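Local coordinates for protein Rho-class glutathione S-transferase (Laternula elliptica, PDB 3QAV) that binds glutathione and, as a rho-class member of the GST superfamily, probably transfers it to electrophilic substrates, at residues P37-K40 against V41-L45; H64-E67 against E68-E71; E90-A93 against I94-L98. One frame throughout, in Å; residues are numbered along the deposited sequence.

Interaction 1: P37-K40 against V41-L45; sequences PCWK and VLLVL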
loop_
_atom_site.group_PDB
_atom_site.type_symbol
_atom_site.label_atom_id
_atom_site.label_comp_id
_atom_site.label_asym_id
_atom_site.label_seq_id
_atom_site.Cartn_x
_atom_site.Cartn_y
_atom_site.Cartn_z
ATOM N N PRO A 37 2.461 -0.491 -11.264
ATOM C CA PRO A 37 3.494 0.183 -10.474
ATOM C C PRO A 37 4.557 0.858 -11.355
ATOM O O PRO A 37 5.143 1.881 -10.976
ATOM C CB PRO A 37 4.054 -0.936 -9.576
ATOM C CG PRO A 37 3.586 -2.218 -10.215
ATOM C CD PRO A 37 2.247 -1.873 -10.800
ATOM N N CYS A 38 4.797 0.300 -12.541
ATOM C CA CYS A 38 5.764 0.901 -13.453
ATOM C C CYS A 38 5.139 2.145 -14.074
ATOM O O CYS A 38 5.777 3.197 -14.172
ATOM C CB CYS A 38 6.149 -0.079 -14.566
ATOM S SG CYS A 38 7.133 -1.494 -14.007
ATOM N N TRP A 39 3.882 2.014 -14.482
ATOM C CA TRP A 39 3.153 3.105 -15.120
ATOM C C TRP A 39 3.146 4.322 -14.216
ATOM O O TRP A 39 3.357 5.436 -14.672
ATOM C CB TRP A 39 1.711 2.674 -15.423
ATOM C CG TRP A 39 1.065 3.432 -16.545
ATOM C CD1 TRP A 39 1.442 4.650 -17.042
ATOM C CD2 TRP A 39 -0.098 3.039 -17.286
ATOM N NE1 TRP A 39 0.584 5.036 -18.046
ATOM C CE2 TRP A 39 -0.371 4.066 -18.215
ATOM C CE3 TRP A 39 -0.936 1.917 -17.255
ATOM C CZ2 TRP A 39 -1.452 4.008 -19.108
ATOM C CZ3 TRP A 39 -2.008 1.856 -18.141
ATOM C CH2 TRP A 39 -2.256 2.900 -19.055
ATOM N N LYS A 40 2.907 4.103 -12.927
ATOM C CA LYS A 40 2.888 5.190 -11.952
ATOM C C LYS A 40 4.163 6.016 -12.065
ATOM O O LYS A 40 4.125 7.251 -12.145
ATOM C CB LYS A 40 2.789 4.628 -10.532
ATOM C CG LYS A 40 1.412 4.127 -10.116
ATOM C CD LYS A 40 1.497 3.265 -8.850
ATOM C CE LYS A 40 2.053 4.032 -7.653
ATOM N NZ LYS A 40 2.195 3.178 -6.418
ATOM N N VAL A 41 5.295 5.321 -12.069
ATOM C CA VAL A 41 6.592 5.971 -12.161
ATOM C C VAL A 41 6.785 6.759 -13.463
ATOM O O VAL A 41 7.259 7.894 -13.437
ATOM C CB VAL A 41 7.738 4.935 -12.002
ATOM C CG1 VAL A 41 9.089 5.618 -12.180
ATOM C CG2 VAL A 41 7.672 4.318 -10.592
ATOM N N LEU A 42 6.410 6.166 -14.595
ATOM C CA LEU A 42 6.569 6.843 -15.879
ATOM C C LEU A 42 5.708 8.101 -15.949
ATOM O O LEU A 42 6.126 9.118 -16.513
ATOM C CB LEU A 42 6.205 5.901 -17.027
ATOM C CG LEU A 42 7.035 4.608 -17.145
ATOM C CD1 LEU A 42 6.542 3.794 -18.339
ATOM C CD2 LEU A 42 8.515 4.952 -17.303
ATOM N N LEU A 43 4.507 8.028 -15.380
ATOM C CA LEU A 43 3.593 9.163 -15.386
ATOM C C LEU A 43 4.149 10.324 -14.578
ATOM O O LEU A 43 4.068 11.471 -14.999
ATOM C CB LEU A 43 2.222 8.755 -14.833
ATOM C CG LEU A 43 1.303 8.009 -15.802
ATOM C CD1 LEU A 43 -0.035 7.750 -15.134
ATOM C CD2 LEU A 43 1.100 8.850 -17.057
ATOM N N VAL A 44 4.696 10.032 -13.406
ATOM C CA VAL A 44 5.274 11.087 -12.575
ATOM C C VAL A 44 6.426 11.765 -13.320
ATOM O O VAL A 44 6.511 12.986 -13.355
ATOM C CB VAL A 44 5.818 10.528 -11.243
ATOM C CG1 VAL A 44 6.608 11.609 -10.504
ATOM C CG2 VAL A 44 4.676 10.039 -10.387
ATOM N N LEU A 45 7.311 10.965 -13.908
ATOM C CA LEU A 45 8.446 11.503 -14.651
ATOM C C LEU A 45 7.993 12.376 -15.825
ATOM O O LEU A 45 8.505 13.473 -16.021
ATOM C CB LEU A 45 9.329 10.362 -15.177
ATOM C CG LEU A 45 10.164 9.579 -14.157
ATOM C CD1 LEU A 45 10.681 8.290 -14.809
ATOM C CD2 LEU A 45 11.319 10.444 -13.652
#

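Interaction 2: H64-E67 against E68-E71; sequences HKSE and EILE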
loop_
_atom_site.group_PDB
_atom_site.type_symbol
_atom_site.label_atom_id
_atom_site.label_comp_id
_atom_site.label_asym_id
_atom_site.label_seq_id
_atom_site.Cartn_x
_atom_site.Cartn_y
_atom_site.Cartn_z
ATOM N N HIS A 64 13.193 -9.341 -15.482
ATOM C CA HIS A 64 13.056 -8.627 -14.215
ATOM C C HIS A 64 13.784 -9.446 -13.160
ATOM O O HIS A 64 14.047 -8.973 -12.056
ATOM C CB HIS A 64 11.586 -8.482 -13.819
ATOM C CG HIS A 64 10.805 -9.752 -13.935
ATOM N ND1 HIS A 64 9.940 -10.186 -12.954
ATOM C CD2 HIS A 64 10.741 -10.671 -14.925
ATOM C CE1 HIS A 64 9.378 -11.319 -13.335
ATOM N NE2 HIS A 64 9.848 -11.635 -14.528
ATOM N N LYS A 65 14.116 -10.681 -13.525
ATOM C CA LYS A 65 14.814 -11.604 -12.640
ATOM C C LYS A 65 16.300 -11.694 -12.978
ATOM O O LYS A 65 16.990 -12.593 -12.504
ATOM C CB LYS A 65 14.182 -12.996 -12.750
ATOM C CG LYS A 65 13.495 -13.487 -11.487
ATOM C CD LYS A 65 12.368 -12.570 -11.049
ATOM C CE LYS A 65 11.741 -13.064 -9.759
ATOM N NZ LYS A 65 10.750 -12.094 -9.214
ATOM N N SER A 66 16.790 -10.765 -13.795
ATOM C CA SER A 66 18.192 -10.769 -14.195
ATOM C C SER A 66 19.093 -10.356 -13.039
ATOM O O SER A 66 18.616 -9.823 -12.036
ATOM C CB SER A 66 18.417 -9.821 -15.378
ATOM O OG SER A 66 18.222 -8.469 -14.996
ATOM N N GLU A 67 20.394 -10.602 -13.189
ATOM C CA GLU A 67 21.370 -10.259 -12.159
ATOM C C GLU A 67 21.551 -8.754 -12.033
ATOM O O GLU A 67 21.849 -8.248 -10.951
ATOM C CB GLU A 67 22.731 -10.904 -12.455
ATOM C CG GLU A 67 22.741 -12.425 -12.409
ATOM C CD GLU A 67 24.130 -12.991 -12.155
ATOM O OE1 GLU A 67 24.617 -12.874 -11.011
ATOM O OE2 GLU A 67 24.738 -13.547 -13.096
ATOM N N GLU A 68 21.386 -8.042 -13.141
ATOM C CA GLU A 68 21.527 -6.590 -13.134
ATOM C C GLU A 68 20.409 -5.987 -12.279
ATOM O O GLU A 68 20.607 -4.990 -11.582
ATOM C CB GLU A 68 21.456 -6.046 -14.565
ATOM C CG GLU A 68 21.647 -4.542 -14.663
ATOM C CD GLU A 68 21.642 -4.038 -16.096
ATOM O OE1 GLU A 68 20.668 -4.317 -16.826
ATOM O OE2 GLU A 68 22.612 -3.356 -16.492
ATOM N N ILE A 69 19.236 -6.608 -12.332
ATOM C CA ILE A 69 18.090 -6.151 -11.559
ATOM C C ILE A 69 18.303 -6.489 -10.088
ATOM O O ILE A 69 18.169 -5.628 -9.217
ATOM C CB ILE A 69 16.788 -6.846 -12.006
ATOM C CG1 ILE A 69 16.484 -6.523 -13.474
ATOM C CG2 ILE A 69 15.644 -6.419 -11.101
ATOM C CD1 ILE A 69 16.185 -5.072 -13.749
ATOM N N LEU A 70 18.629 -7.751 -9.822
ATOM C CA LEU A 70 18.846 -8.217 -8.457
ATOM C C LEU A 70 19.882 -7.394 -7.703
ATOM O O LEU A 70 19.712 -7.127 -6.517
ATOM C CB LEU A 70 19.234 -9.697 -8.456
ATOM C CG LEU A 70 18.115 -10.635 -8.943
ATOM C CD1 LEU A 70 18.665 -12.034 -9.120
ATOM C CD2 LEU A 70 16.950 -10.630 -7.950
ATOM N N GLU A 71 20.945 -6.977 -8.381
ATOM C CA GLU A 71 21.966 -6.167 -7.715
ATOM C C GLU A 71 21.316 -4.940 -7.089
ATOM O O GLU A 71 21.635 -4.562 -5.963
ATOM C CB GLU A 71 23.032 -5.712 -8.710
ATOM C CG GLU A 71 24.404 -6.314 -8.475
ATOM C CD GLU A 71 25.453 -5.743 -9.418
ATOM O OE1 GLU A 71 25.203 -5.730 -10.644
ATOM O OE2 GLU A 71 26.526 -5.312 -8.938
HETATM O O HOH W 1 17.957 -6.350 -17.632
#

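Interaction 3: E90-A93 against I94-L98; sequences ESTA and ICMYL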
loop_
_atom_site.group_PDB
_atom_site.type_symbol
_atom_site.label_atom_id
_atom_site.label_comp_id
_atom_site.label_asym_id
_atom_site.label_seq_id
_atom_site.Cartn_x
_atom_site.Cartn_y
_atom_site.Cartn_z
ATOM N N GLU A 90 10.352 0.507 -4.360
ATOM C CA GLU A 90 8.900 0.549 -4.227
ATOM C C GLU A 90 8.324 1.688 -5.067
ATOM O O GLU A 90 8.724 2.851 -4.929
ATOM C CB GLU A 90 8.490 0.726 -2.768
ATOM C CG GLU A 90 8.627 -0.524 -1.903
ATOM C CD GLU A 90 7.726 -1.665 -2.355
ATOM O OE1 GLU A 90 6.579 -1.395 -2.792
ATOM O OE2 GLU A 90 8.162 -2.837 -2.261
ATOM N N SER A 91 7.391 1.340 -5.946
ATOM C CA SER A 91 6.739 2.312 -6.821
ATOM C C SER A 91 6.294 3.588 -6.099
ATOM O O SER A 91 6.539 4.701 -6.573
ATOM C CB SER A 91 5.527 1.659 -7.489
ATOM O OG SER A 91 4.661 2.632 -8.044
ATOM N N THR A 92 5.624 3.432 -4.964
ATOM C CA THR A 92 5.149 4.588 -4.213
ATOM C C THR A 92 6.325 5.406 -3.679
ATOM O O THR A 92 6.297 6.641 -3.702
ATOM C CB THR A 92 4.226 4.138 -3.061
ATOM O OG1 THR A 92 3.077 3.491 -3.621
ATOM C CG2 THR A 92 3.773 5.328 -2.208
ATOM N N ALA A 93 7.371 4.718 -3.228
ATOM C CA ALA A 93 8.543 5.401 -2.707
ATOM C C ALA A 93 9.222 6.188 -3.817
ATOM O O ALA A 93 9.706 7.291 -3.590
ATOM C CB ALA A 93 9.520 4.393 -2.114
ATOM N N ILE A 94 9.270 5.612 -5.015
ATOM C CA ILE A 94 9.888 6.282 -6.146
ATOM C C ILE A 94 9.132 7.585 -6.440
ATOM O O ILE A 94 9.737 8.647 -6.619
ATOM C CB ILE A 94 9.866 5.378 -7.401
ATOM C CG1 ILE A 94 10.830 4.194 -7.215
ATOM C CG2 ILE A 94 10.237 6.186 -8.626
ATOM C CD1 ILE A 94 10.694 3.129 -8.273
ATOM N N CYS A 95 7.808 7.489 -6.491
ATOM C CA CYS A 95 6.960 8.650 -6.752
ATOM C C CYS A 95 7.160 9.732 -5.705
ATOM O O CYS A 95 7.278 10.900 -6.046
ATOM C CB CYS A 95 5.486 8.236 -6.801
ATOM S SG CYS A 95 5.096 7.258 -8.281
ATOM N N MET A 96 7.213 9.341 -4.436
ATOM C CA MET A 96 7.410 10.304 -3.362
ATOM C C MET A 96 8.778 10.967 -3.469
ATOM O O MET A 96 8.905 12.172 -3.262
ATOM C CB MET A 96 7.251 9.630 -1.997
ATOM C CG MET A 96 5.798 9.298 -1.642
ATOM S SD MET A 96 4.682 10.718 -1.896
ATOM C CE MET A 96 5.107 11.731 -0.491
ATOM N N TYR A 97 9.799 10.182 -3.800
ATOM C CA TYR A 97 11.152 10.719 -3.954
ATOM C C TYR A 97 11.223 11.740 -5.083
ATOM O O TYR A 97 11.868 12.782 -4.947
ATOM C CB TYR A 97 12.143 9.597 -4.257
ATOM C CG TYR A 97 13.443 10.084 -4.849
ATOM C CD1 TYR A 97 14.413 10.703 -4.056
ATOM C CD2 TYR A 97 13.690 9.958 -6.217
ATOM C CE1 TYR A 97 15.596 11.186 -4.616
ATOM C CE2 TYR A 97 14.866 10.436 -6.787
ATOM C CZ TYR A 97 15.813 11.048 -5.984
ATOM O OH TYR A 97 16.975 11.508 -6.560
ATOM N N LEU A 98 10.573 11.426 -6.201
ATOM C CA LEU A 98 10.570 12.312 -7.363
ATOM C C LEU A 98 9.861 13.633 -7.065
ATOM O O LEU A 98 10.299 14.697 -7.517
ATOM C CB LEU A 98 9.892 11.629 -8.556
ATOM C CG LEU A 98 10.580 10.402 -9.160
ATOM C CD1 LEU A 98 9.717 9.877 -10.296
ATOM C CD2 LEU A 98 11.988 10.755 -9.672
#

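Interaction 1: P37-K40 against V41-L45
Trp39 and Leu43, one turn apart on helix 36-47, form the apolar contact. CD1 of the indole lies 3.6 Å from Leu43 CG, and NE1 of Trp39 is 4.0 Å from Leu43 CD2, so the five-membered ring meets the leucine fork at a slant. A chi1 of -155° swings the Trp39 indole to the carbonyl side and brings it back beside the next turn, even though its CB starts away from it. Leu43 CG also rests 3.5 Å from Trp39 O.

Other aliphatic groups lie against carbonyls of the preceding turn: Val41 CG2 comes to 3.5 Å from Pro37 O, and Val44 CG2 to 3.3 Å from Lys40 O. This helix is the crossover of the beta-alpha-beta unit made by strand 28-31, helix 36-47 and strand 53-56, in the N-terminal thioredoxin-like domain of the GST fold. The backbone is held by i to i+4 hydrogen bonds, Leu42 N to Cys38 O, Leu43 N to Trp39 O (2.9 Å) and Val44 N to Lys40 O.

The polar tips find partners outside the helix. Trp39 NE1 donates to Thr225 OG1, and the ring meets Phe189 edge-to-face. The Lys40 chain bends at chi3 (61°), and its NZ hydrogen-bonds Thr92 OG1 while the ammonium makes a cation-pi contact with Phe187.

Interaction 2: H64-E67 against E68-E71
Glu68 meets Ser66 loosely: its CB lies 4.1 Å from Ser66 OG, and a water bridges the two side chains through weak hydrogen bonds, one to Ser66 OG and one donated to Glu68 OE1. The carboxylate reaches away from segment 64-67 because CG is anti to the backbone N (chi1 -178°) and the chain beyond is extended; the side chain also touches Tyr30.

Ile69, the buried residue here, meets a different oxygen with each of its branches. Its CG1 sits 3.0 Å from Ser66 OG, and its CG2 lies 3.2 Å from His64 O, so both branches lean on polar atoms of the preceding loop while the side chain also packs on Tyr30. Its N-H points to Ser66 OG in a weak capping bond of 3.4 Å and also bonds weakly to Ser66 O. Cut back to an alanine, this position is likely to open a gap beside Tyr30 and leave the His64 carbonyl and the capping hydroxyl less tightly enclosed.

Leu70 N donates to Ser66 O over 3.0 Å in a nearly straight bond (170°), and its CG lies 3.2 Å from the same oxygen. Glu71 N closes the next turn, hydrogen-bonding Glu67 O at 3.0 Å.

Ser66 OG accepts from Ile69 N and hydrogen-bonds Glu63 O, so the hydroxyl is shared between loop and helix start. This is a serine N-cap opening helix 67-72, immediately after Lys65, a residue of the glutathione site whose NZ hydrogen-bonds Gly76 O.

Interaction 3: E90-A93 against I94-L98
Tyr97 meets Ala93 through its CB, which lies 3.4 Å from Ala93 O, and not through its ring. Turned opposite its own amide nitrogen (chi1 162°), the phenol is carried away from the first turn; the side chain packs on Val86 and its OH hydrogen-bonds Asp83 OD1. The other flat group, the Glu90 carboxylate, likewise leads away from segment 94-98, and the side chain of Glu90 packs on Gln120 of the second subunit.

Aliphatic and sulfur-bearing side chains lie along the carbonyls of the turn before them. Ile94 CG1 sits 3.4 Å from Glu90 O, with CD1 of Ile94 at 3.9 Å from the same oxygen. Met96 CG lies 3.4 Å from Thr92 O, and the chain then bends at chi2 and chi3, its end leading away from this turn. Cys95 CB is 3.6 Å from Thr92 O.

Four consecutive backbone hydrogen bonds join the two turns. The first, Ile94 N to Glu90 O, is short at 2.8 Å, and it ties the N-cap residue to the helix. Cys95 N to Ser91 O, Met96 N to Thr92 O and Tyr97 N to Ala93 O follow. Ala93 and Met96 both pack on Tyr119 of the second subunit, so this side of the helix belongs to the dimer interface.

Ser91 OG hydrogen-bonds Pro37 O. The arrangement is the opening of helix 91-101, with Glu90 at its N-cap, in the thioredoxin-like domain, where Ser91, in the first turn, is a residue of the glutathione site.

How the interactions relate
Interactions 1 and 3 lie side by side, their centres about 9 Å apart, and touch directly: Lys40 CE comes within 3.0 Å of Ser91 OG, and further along the two helices Val44 CG2 packs on Cys95 SG at 3.5 Å. Interaction 2 stands apart, its centre about 20 Å from each of the others; its nearest atoms are about 8 Å from interaction 1 and about 11 Å from interaction 3. All three nevertheless border the site where glutathione binds, though this chain holds none: segment 64-67 supplies Lys65, segment 90-93 supplies Ser91, and Cys38 of interaction 1 lies next to Ser35, about 3 Å between side chains. Gln77 and Val78 also belong to that site.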